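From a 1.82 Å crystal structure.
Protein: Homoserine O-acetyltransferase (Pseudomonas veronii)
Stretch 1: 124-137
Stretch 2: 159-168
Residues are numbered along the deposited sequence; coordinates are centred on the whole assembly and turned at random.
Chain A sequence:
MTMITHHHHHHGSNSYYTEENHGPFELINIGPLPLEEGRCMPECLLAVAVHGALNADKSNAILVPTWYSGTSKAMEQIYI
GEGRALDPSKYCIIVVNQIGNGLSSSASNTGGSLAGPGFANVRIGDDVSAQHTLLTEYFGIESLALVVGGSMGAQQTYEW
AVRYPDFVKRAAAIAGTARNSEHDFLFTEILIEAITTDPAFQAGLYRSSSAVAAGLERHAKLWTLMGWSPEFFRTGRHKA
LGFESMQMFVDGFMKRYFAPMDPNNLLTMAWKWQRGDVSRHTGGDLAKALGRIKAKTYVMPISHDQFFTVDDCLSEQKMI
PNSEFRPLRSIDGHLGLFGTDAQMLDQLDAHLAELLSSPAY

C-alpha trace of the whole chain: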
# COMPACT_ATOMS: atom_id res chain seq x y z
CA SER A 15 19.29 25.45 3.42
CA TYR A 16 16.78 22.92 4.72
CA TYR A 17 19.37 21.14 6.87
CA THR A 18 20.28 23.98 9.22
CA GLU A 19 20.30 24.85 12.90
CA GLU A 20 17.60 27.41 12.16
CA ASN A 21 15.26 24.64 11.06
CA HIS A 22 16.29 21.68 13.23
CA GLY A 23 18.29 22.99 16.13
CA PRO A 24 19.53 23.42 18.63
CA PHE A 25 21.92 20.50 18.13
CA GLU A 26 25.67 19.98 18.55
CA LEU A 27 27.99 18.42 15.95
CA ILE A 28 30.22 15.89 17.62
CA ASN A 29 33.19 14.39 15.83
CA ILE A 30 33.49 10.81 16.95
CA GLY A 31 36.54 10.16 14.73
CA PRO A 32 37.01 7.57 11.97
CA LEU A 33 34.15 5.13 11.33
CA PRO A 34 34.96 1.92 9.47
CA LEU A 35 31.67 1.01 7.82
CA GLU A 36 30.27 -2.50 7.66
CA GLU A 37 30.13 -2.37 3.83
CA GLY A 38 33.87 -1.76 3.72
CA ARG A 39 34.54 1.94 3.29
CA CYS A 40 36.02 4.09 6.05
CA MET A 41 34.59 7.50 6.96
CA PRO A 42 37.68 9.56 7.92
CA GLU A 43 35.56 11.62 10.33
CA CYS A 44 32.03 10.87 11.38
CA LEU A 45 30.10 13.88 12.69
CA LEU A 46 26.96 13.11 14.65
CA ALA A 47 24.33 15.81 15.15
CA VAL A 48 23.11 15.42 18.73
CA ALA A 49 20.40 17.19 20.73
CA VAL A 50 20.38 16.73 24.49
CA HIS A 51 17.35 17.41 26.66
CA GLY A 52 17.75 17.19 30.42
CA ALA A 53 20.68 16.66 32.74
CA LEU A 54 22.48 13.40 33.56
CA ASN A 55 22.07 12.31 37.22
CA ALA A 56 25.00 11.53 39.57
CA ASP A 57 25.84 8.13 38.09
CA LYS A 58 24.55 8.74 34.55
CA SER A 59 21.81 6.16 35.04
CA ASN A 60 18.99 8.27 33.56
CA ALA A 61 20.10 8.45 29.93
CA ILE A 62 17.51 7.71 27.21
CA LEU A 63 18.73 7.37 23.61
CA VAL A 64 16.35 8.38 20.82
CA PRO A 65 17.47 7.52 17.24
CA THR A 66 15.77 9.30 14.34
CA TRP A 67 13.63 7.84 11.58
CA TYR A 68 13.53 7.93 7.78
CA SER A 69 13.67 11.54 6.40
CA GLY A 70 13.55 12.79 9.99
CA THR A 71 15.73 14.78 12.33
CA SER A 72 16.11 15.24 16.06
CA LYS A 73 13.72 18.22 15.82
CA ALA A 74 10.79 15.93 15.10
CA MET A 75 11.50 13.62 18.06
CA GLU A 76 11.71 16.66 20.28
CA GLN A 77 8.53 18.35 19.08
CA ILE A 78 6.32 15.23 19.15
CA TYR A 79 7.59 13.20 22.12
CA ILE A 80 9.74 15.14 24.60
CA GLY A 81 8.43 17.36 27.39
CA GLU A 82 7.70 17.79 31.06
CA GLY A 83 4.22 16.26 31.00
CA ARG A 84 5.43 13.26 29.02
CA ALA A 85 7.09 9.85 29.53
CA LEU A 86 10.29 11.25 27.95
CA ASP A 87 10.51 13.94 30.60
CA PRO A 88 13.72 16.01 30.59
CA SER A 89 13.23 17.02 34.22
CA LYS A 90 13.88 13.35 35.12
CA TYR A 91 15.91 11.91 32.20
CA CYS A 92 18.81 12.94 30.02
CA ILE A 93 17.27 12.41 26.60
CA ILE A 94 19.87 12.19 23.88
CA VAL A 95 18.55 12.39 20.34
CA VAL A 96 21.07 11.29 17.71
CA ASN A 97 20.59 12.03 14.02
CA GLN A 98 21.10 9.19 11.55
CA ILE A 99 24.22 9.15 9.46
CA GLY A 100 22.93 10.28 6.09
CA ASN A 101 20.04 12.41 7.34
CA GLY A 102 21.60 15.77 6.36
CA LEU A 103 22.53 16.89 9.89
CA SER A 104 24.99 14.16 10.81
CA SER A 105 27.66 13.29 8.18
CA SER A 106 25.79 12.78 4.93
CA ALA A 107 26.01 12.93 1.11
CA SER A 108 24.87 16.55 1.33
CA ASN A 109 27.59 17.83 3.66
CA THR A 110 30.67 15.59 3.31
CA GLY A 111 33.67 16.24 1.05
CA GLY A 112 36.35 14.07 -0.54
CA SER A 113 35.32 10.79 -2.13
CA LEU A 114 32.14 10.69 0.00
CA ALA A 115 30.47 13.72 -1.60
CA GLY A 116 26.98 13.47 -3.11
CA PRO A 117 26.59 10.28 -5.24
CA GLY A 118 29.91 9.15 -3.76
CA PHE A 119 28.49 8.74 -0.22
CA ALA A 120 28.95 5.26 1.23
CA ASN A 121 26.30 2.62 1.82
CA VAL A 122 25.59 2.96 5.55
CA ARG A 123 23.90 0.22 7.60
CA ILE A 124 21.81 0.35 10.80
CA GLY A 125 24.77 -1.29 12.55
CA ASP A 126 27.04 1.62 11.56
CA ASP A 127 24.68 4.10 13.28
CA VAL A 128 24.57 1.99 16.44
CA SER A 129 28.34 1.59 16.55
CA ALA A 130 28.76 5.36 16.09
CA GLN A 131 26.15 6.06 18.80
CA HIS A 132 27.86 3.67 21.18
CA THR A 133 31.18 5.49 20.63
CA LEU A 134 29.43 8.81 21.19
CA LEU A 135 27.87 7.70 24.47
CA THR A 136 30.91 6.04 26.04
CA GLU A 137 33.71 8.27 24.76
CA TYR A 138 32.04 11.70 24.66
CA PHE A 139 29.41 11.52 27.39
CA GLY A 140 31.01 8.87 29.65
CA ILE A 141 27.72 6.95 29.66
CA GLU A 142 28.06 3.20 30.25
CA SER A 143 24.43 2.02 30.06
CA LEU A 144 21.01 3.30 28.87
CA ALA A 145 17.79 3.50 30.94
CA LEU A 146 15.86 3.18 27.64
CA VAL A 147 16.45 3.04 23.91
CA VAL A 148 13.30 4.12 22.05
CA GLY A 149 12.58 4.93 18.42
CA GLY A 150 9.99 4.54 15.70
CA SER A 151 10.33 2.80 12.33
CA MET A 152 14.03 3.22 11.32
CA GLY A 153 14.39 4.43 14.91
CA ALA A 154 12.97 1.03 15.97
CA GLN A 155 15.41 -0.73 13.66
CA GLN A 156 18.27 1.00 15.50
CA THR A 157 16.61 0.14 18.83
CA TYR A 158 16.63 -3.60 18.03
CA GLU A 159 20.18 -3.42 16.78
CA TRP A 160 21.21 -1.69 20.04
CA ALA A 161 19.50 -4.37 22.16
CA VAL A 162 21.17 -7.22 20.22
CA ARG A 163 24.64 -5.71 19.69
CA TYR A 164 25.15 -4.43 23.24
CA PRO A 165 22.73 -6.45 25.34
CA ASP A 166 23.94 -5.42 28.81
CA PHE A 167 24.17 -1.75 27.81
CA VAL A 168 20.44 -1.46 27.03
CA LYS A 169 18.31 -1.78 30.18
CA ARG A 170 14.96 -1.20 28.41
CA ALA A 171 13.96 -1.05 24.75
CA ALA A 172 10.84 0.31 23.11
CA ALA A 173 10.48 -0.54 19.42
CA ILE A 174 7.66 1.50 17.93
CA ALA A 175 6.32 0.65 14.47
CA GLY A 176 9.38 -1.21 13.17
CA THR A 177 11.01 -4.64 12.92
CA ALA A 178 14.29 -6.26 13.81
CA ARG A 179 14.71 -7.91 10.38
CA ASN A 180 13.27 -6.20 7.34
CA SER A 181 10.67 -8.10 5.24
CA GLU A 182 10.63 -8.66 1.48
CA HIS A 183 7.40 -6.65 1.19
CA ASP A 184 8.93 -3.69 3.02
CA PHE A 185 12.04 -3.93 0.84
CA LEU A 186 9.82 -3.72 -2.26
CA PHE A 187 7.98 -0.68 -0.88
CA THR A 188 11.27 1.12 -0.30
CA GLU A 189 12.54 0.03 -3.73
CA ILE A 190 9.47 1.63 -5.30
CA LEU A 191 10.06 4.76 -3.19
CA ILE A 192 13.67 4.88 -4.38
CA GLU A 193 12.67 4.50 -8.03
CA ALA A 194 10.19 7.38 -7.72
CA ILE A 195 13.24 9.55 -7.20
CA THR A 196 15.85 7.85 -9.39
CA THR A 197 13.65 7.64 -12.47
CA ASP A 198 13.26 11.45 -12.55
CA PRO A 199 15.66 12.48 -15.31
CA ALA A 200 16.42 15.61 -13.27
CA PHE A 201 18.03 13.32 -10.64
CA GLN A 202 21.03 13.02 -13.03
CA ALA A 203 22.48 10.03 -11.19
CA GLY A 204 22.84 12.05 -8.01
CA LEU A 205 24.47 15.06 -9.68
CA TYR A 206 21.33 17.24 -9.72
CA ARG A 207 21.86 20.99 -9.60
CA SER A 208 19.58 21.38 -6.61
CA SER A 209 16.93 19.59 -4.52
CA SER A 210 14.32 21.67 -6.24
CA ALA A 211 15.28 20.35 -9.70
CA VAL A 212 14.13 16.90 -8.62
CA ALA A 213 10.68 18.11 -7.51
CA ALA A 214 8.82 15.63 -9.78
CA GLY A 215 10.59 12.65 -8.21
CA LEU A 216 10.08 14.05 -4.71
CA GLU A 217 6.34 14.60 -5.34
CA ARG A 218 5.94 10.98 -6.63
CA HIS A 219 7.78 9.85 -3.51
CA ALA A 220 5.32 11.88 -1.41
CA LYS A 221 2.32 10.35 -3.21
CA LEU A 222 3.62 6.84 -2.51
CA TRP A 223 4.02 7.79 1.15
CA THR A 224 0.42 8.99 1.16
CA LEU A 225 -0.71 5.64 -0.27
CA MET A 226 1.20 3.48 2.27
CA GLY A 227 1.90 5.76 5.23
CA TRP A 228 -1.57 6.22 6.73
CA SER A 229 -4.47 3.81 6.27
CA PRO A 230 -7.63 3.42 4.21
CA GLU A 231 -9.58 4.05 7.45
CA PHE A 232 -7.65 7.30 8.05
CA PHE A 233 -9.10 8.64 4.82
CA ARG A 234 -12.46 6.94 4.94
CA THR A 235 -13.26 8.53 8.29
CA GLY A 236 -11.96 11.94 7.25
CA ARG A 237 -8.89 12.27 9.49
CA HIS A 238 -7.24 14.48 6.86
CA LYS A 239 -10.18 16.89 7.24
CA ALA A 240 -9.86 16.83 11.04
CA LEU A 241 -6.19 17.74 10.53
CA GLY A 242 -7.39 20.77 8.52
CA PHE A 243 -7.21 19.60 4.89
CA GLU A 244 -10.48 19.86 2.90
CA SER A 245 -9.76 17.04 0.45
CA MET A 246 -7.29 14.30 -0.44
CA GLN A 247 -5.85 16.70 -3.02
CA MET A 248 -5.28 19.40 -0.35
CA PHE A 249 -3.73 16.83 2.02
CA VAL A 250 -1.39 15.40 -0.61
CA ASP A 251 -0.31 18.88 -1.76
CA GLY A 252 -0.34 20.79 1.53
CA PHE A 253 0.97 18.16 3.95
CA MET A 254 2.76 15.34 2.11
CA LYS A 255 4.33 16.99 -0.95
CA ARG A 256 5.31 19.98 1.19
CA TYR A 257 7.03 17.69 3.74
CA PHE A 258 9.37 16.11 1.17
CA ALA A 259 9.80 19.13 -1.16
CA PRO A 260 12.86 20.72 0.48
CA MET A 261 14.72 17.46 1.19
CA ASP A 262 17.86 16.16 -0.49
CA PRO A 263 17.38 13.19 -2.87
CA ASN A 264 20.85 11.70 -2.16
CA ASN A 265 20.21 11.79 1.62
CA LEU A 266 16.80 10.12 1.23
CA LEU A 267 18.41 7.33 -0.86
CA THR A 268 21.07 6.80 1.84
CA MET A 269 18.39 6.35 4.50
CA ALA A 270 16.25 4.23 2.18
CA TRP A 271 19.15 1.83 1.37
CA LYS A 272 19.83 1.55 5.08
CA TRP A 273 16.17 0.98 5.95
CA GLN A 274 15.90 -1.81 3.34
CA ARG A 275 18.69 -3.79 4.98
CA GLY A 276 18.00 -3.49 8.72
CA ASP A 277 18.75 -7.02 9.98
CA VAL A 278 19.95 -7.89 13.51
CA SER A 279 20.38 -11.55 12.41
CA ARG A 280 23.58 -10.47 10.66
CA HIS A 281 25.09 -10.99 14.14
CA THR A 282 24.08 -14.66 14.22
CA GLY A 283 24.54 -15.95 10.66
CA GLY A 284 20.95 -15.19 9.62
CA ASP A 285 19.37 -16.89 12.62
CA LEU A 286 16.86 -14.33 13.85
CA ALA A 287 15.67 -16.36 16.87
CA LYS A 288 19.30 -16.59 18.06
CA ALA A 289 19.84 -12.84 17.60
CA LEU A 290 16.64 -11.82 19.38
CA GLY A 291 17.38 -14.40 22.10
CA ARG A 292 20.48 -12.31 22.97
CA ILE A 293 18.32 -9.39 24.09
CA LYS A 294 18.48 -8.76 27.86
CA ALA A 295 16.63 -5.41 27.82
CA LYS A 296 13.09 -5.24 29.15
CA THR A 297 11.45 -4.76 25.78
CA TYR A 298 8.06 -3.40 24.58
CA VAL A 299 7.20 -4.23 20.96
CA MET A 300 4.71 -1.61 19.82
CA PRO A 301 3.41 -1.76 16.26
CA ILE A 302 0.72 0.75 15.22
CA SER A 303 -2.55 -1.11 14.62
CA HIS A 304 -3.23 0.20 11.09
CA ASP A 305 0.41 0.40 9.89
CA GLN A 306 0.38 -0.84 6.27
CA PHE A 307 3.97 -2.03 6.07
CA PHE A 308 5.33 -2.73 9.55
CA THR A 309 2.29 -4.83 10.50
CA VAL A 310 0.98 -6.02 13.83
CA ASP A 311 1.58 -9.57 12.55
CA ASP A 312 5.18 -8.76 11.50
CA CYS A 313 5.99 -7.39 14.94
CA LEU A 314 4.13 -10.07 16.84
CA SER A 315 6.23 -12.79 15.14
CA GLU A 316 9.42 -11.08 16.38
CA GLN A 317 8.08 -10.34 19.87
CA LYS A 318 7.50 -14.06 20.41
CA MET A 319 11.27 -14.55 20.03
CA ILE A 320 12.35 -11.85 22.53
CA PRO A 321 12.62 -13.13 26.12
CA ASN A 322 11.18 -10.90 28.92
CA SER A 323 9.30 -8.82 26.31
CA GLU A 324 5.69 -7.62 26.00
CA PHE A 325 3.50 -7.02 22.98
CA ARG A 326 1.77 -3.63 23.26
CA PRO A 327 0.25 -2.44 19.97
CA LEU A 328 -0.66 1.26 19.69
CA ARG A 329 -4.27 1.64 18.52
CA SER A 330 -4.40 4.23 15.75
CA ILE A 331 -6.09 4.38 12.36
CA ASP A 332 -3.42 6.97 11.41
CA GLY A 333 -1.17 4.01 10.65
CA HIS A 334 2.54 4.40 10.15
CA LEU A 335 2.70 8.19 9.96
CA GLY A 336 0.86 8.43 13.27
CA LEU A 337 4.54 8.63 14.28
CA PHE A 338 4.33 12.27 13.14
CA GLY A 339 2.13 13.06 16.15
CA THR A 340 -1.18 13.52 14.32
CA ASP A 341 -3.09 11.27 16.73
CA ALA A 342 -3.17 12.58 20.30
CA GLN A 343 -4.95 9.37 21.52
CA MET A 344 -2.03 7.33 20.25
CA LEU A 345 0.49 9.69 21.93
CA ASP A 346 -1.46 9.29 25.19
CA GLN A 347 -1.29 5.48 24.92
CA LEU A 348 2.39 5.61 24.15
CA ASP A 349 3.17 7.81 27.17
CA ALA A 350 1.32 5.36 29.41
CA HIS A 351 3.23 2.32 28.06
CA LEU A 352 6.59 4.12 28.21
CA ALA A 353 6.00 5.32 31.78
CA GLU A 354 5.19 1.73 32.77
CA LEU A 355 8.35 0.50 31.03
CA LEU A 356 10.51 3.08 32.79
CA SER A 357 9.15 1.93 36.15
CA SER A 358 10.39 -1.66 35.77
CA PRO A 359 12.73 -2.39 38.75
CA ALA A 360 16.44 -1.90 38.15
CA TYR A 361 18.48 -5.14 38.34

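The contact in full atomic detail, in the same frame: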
# COMPACT_ATOMS: atom_id res chain seq x y z
N ILE A 124 22.31 0.11 9.44
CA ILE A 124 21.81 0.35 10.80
C ILE A 124 22.92 0.10 11.82
O ILE A 124 23.10 0.88 12.77
CB ILE A 124 20.60 -0.54 11.10
CG1 ILE A 124 19.40 -0.16 10.21
CG2 ILE A 124 20.22 -0.46 12.60
CD1 ILE A 124 18.77 1.20 10.50
N GLY A 125 23.69 -0.97 11.62
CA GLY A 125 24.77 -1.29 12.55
C GLY A 125 25.84 -0.20 12.64
O GLY A 125 26.48 -0.02 13.69
N ASP A 126 26.07 0.52 11.53
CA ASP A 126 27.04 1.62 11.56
C ASP A 126 26.54 2.75 12.46
O ASP A 126 27.30 3.28 13.24
CB ASP A 126 27.31 2.14 10.13
CG ASP A 126 27.91 1.07 9.22
OD1 ASP A 126 28.85 0.36 9.66
OD2 ASP A 126 27.45 0.95 8.05
N ASP A 127 25.26 3.13 12.35
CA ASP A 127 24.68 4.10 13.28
C ASP A 127 24.84 3.69 14.75
O ASP A 127 25.22 4.50 15.61
CB ASP A 127 23.19 4.30 13.00
CG ASP A 127 22.95 5.20 11.78
OD1 ASP A 127 23.28 6.40 11.86
OD2 ASP A 127 22.43 4.71 10.75
N VAL A 128 24.54 2.44 15.04
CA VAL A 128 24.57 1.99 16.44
C VAL A 128 25.99 1.97 16.97
O VAL A 128 26.25 2.37 18.12
CB VAL A 128 23.87 0.62 16.56
CG1 VAL A 128 24.04 -0.00 18.00
CG2 VAL A 128 22.36 0.83 16.25
N SER A 129 26.93 1.55 16.14
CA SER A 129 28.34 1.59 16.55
C SER A 129 28.80 3.03 16.81
O SER A 129 29.47 3.31 17.82
CB SER A 129 29.23 0.91 15.51
OG SER A 129 30.60 1.02 15.88
N ALA A 130 28.45 3.95 15.90
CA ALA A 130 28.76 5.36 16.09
C ALA A 130 28.12 5.94 17.35
O ALA A 130 28.77 6.67 18.11
CB ALA A 130 28.32 6.18 14.85
N GLN A 131 26.85 5.63 17.57
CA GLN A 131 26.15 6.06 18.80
C GLN A 131 26.80 5.53 20.07
O GLN A 131 26.91 6.22 21.10
CB GLN A 131 24.68 5.64 18.75
CG GLN A 131 23.86 6.44 17.70
CD GLN A 131 22.60 5.72 17.27
OE1 GLN A 131 22.17 4.76 17.91
NE2 GLN A 131 22.02 6.16 16.14
N HIS A 132 27.19 4.26 20.02
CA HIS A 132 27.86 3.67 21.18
C HIS A 132 29.18 4.40 21.47
O HIS A 132 29.53 4.64 22.64
CB HIS A 132 28.09 2.19 20.94
CG HIS A 132 28.80 1.51 22.07
ND1 HIS A 132 30.16 1.28 22.06
CD2 HIS A 132 28.35 0.99 23.24
CE1 HIS A 132 30.52 0.67 23.18
NE2 HIS A 132 29.44 0.48 23.91
N THR A 133 29.91 4.77 20.43
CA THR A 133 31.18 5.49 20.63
C THR A 133 30.90 6.87 21.21
O THR A 133 31.60 7.33 22.11
CB THR A 133 31.97 5.63 19.30
OG1 THR A 133 32.43 4.33 18.92
CG2 THR A 133 33.19 6.57 19.49
N LEU A 134 29.85 7.51 20.70
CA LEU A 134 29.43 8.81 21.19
C LEU A 134 29.12 8.74 22.68
O LEU A 134 29.61 9.55 23.48
CB LEU A 134 28.19 9.27 20.42
CG LEU A 134 27.53 10.54 20.97
CD1 LEU A 134 28.36 11.77 20.64
CD2 LEU A 134 26.10 10.66 20.41
N LEU A 135 28.31 7.77 23.07
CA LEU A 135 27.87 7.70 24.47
C LEU A 135 29.02 7.40 25.41
O LEU A 135 29.16 8.06 26.44
CB LEU A 135 26.77 6.64 24.61
CG LEU A 135 25.44 7.03 23.92
CD1 LEU A 135 24.53 5.80 23.85
CD2 LEU A 135 24.72 8.16 24.66
N THR A 136 29.85 6.42 25.09
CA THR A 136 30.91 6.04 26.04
C THR A 136 32.07 7.03 26.05
O THR A 136 32.56 7.39 27.10
CB THR A 136 31.46 4.65 25.73
OG1 THR A 136 31.91 4.61 24.37
CG2 THR A 136 30.36 3.59 25.94
N GLU A 137 32.50 7.47 24.87
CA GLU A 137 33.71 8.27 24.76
C GLU A 137 33.47 9.77 24.94
O GLU A 137 34.32 10.47 25.45
CB GLU A 137 34.40 8.02 23.42
CG GLU A 137 34.79 6.57 23.22
CD GLU A 137 35.53 6.00 24.42
OE1 GLU A 137 36.69 6.42 24.65
OE2 GLU A 137 34.97 5.14 25.14
N GLU A 159 18.76 -3.19 16.96
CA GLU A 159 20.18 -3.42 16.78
C GLU A 159 20.98 -3.09 18.05
O GLU A 159 21.90 -3.84 18.44
CB GLU A 159 20.69 -2.59 15.60
CG GLU A 159 22.22 -2.66 15.39
CD GLU A 159 22.76 -4.00 14.85
OE1 GLU A 159 21.99 -4.84 14.31
OE2 GLU A 159 23.99 -4.21 14.97
N TRP A 160 20.61 -2.01 18.73
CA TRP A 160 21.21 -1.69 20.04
C TRP A 160 21.04 -2.84 21.03
O TRP A 160 22.02 -3.27 21.66
CB TRP A 160 20.57 -0.42 20.64
CG TRP A 160 21.44 0.80 20.52
CD1 TRP A 160 21.34 1.80 19.59
CD2 TRP A 160 22.60 1.10 21.31
NE1 TRP A 160 22.36 2.71 19.77
CE2 TRP A 160 23.12 2.32 20.85
CE3 TRP A 160 23.19 0.49 22.43
CZ2 TRP A 160 24.23 2.93 21.43
CZ3 TRP A 160 24.29 1.10 23.03
CH2 TRP A 160 24.80 2.30 22.52
N ALA A 161 19.81 -3.35 21.14
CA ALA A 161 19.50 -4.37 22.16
C ALA A 161 20.20 -5.69 21.88
O ALA A 161 20.45 -6.46 22.81
CB ALA A 161 17.98 -4.59 22.26
N VAL A 162 20.50 -5.97 20.60
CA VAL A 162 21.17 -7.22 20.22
C VAL A 162 22.69 -7.06 20.29
O VAL A 162 23.40 -7.96 20.75
CB VAL A 162 20.75 -7.69 18.79
CG1 VAL A 162 21.66 -8.84 18.28
CG2 VAL A 162 19.30 -8.13 18.77
N ARG A 163 23.20 -5.92 19.84
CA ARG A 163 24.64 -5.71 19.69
C ARG A 163 25.33 -5.45 21.03
O ARG A 163 26.46 -5.91 21.27
CB ARG A 163 24.90 -4.54 18.72
CG ARG A 163 26.37 -4.29 18.42
CD ARG A 163 26.60 -3.06 17.57
NE ARG A 163 26.24 -3.29 16.18
CZ ARG A 163 27.09 -3.21 15.16
NH1 ARG A 163 28.37 -2.88 15.37
NH2 ARG A 163 26.66 -3.47 13.95
N TYR A 164 24.64 -4.73 21.91
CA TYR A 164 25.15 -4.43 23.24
C TYR A 164 24.14 -4.80 24.34
O TYR A 164 23.56 -3.92 24.99
CB TYR A 164 25.51 -2.95 23.34
CG TYR A 164 26.48 -2.45 22.30
CD1 TYR A 164 26.05 -1.62 21.28
CD2 TYR A 164 27.83 -2.78 22.36
CE1 TYR A 164 26.91 -1.14 20.35
CE2 TYR A 164 28.72 -2.30 21.41
CZ TYR A 164 28.24 -1.48 20.41
OH TYR A 164 29.10 -0.99 19.47
N PRO A 165 23.93 -6.10 24.56
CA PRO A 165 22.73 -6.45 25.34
C PRO A 165 22.74 -5.98 26.79
O PRO A 165 21.68 -5.62 27.30
CB PRO A 165 22.69 -7.98 25.26
CG PRO A 165 23.99 -8.41 24.70
CD PRO A 165 24.59 -7.27 23.96
N ASP A 166 23.89 -5.96 27.45
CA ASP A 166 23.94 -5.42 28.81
C ASP A 166 23.80 -3.88 28.90
O ASP A 166 23.37 -3.33 29.92
CB ASP A 166 25.27 -5.82 29.47
CG ASP A 166 25.28 -7.29 29.89
OD1 ASP A 166 24.31 -7.74 30.53
OD2 ASP A 166 26.26 -7.98 29.56
N PHE A 167 24.17 -3.20 27.84
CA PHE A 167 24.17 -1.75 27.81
C PHE A 167 22.73 -1.21 27.84
O PHE A 167 22.47 -0.13 28.38
CB PHE A 167 24.91 -1.29 26.54
CG PHE A 167 25.50 0.10 26.62
CD1 PHE A 167 24.72 1.23 26.33
CD2 PHE A 167 26.84 0.28 26.91
CE1 PHE A 167 25.30 2.53 26.35
CE2 PHE A 167 27.43 1.55 26.94
CZ PHE A 167 26.65 2.68 26.66
N VAL A 168 21.80 -1.94 27.22
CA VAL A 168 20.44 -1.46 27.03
C VAL A 168 19.55 -2.06 28.12
O VAL A 168 19.28 -3.27 28.12
CB VAL A 168 19.93 -1.82 25.60
CG1 VAL A 168 18.50 -1.29 25.35
CG2 VAL A 168 20.92 -1.29 24.53
O HOH W 1 31.38 1.60 19.36

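Two helices cross steeply here: 124-137 and 159-163 run at 70° to each other, their axes 10.0 Å apart at closest approach. The large knob of this contact is Trp160. Its CA-to-CB bond points sideways, but the indole swings into the hollow formed by Val128, Gln131, His132 and Leu135. Val128 CG1 sits almost on the normal of the five-membered ring, 3.5 Å from its centroid, a CH-pi contact; Leu135 CD1 packs 3.8 Å from Trp160 CH2. The knob's one polar atom is paid for at the ring edge, where Trp160 NE1 donates to Gln131 OE1 at 2.8 Å, so the indole can be buried without losing its hydrogen bond.

A second hollow opens where the second helix gives way at Tyr164. His132 fills it, lying in an offset stack on Tyr164 (planes 9° apart, centroids 3.9 Å) while turning an edge toward the face of Phe167.

At the other end the rule is smallness. Gly125 CA lies 3.2 Å from Arg163 NH2, and a CB at Gly125 would clash with that nitrogen. Arg163 is held by its own helix: Arg163 NE meets Glu159 OE2 at 2.7 Å in a salt bridge, while Glu159 CG packs 3.6 Å from Val128 CG2.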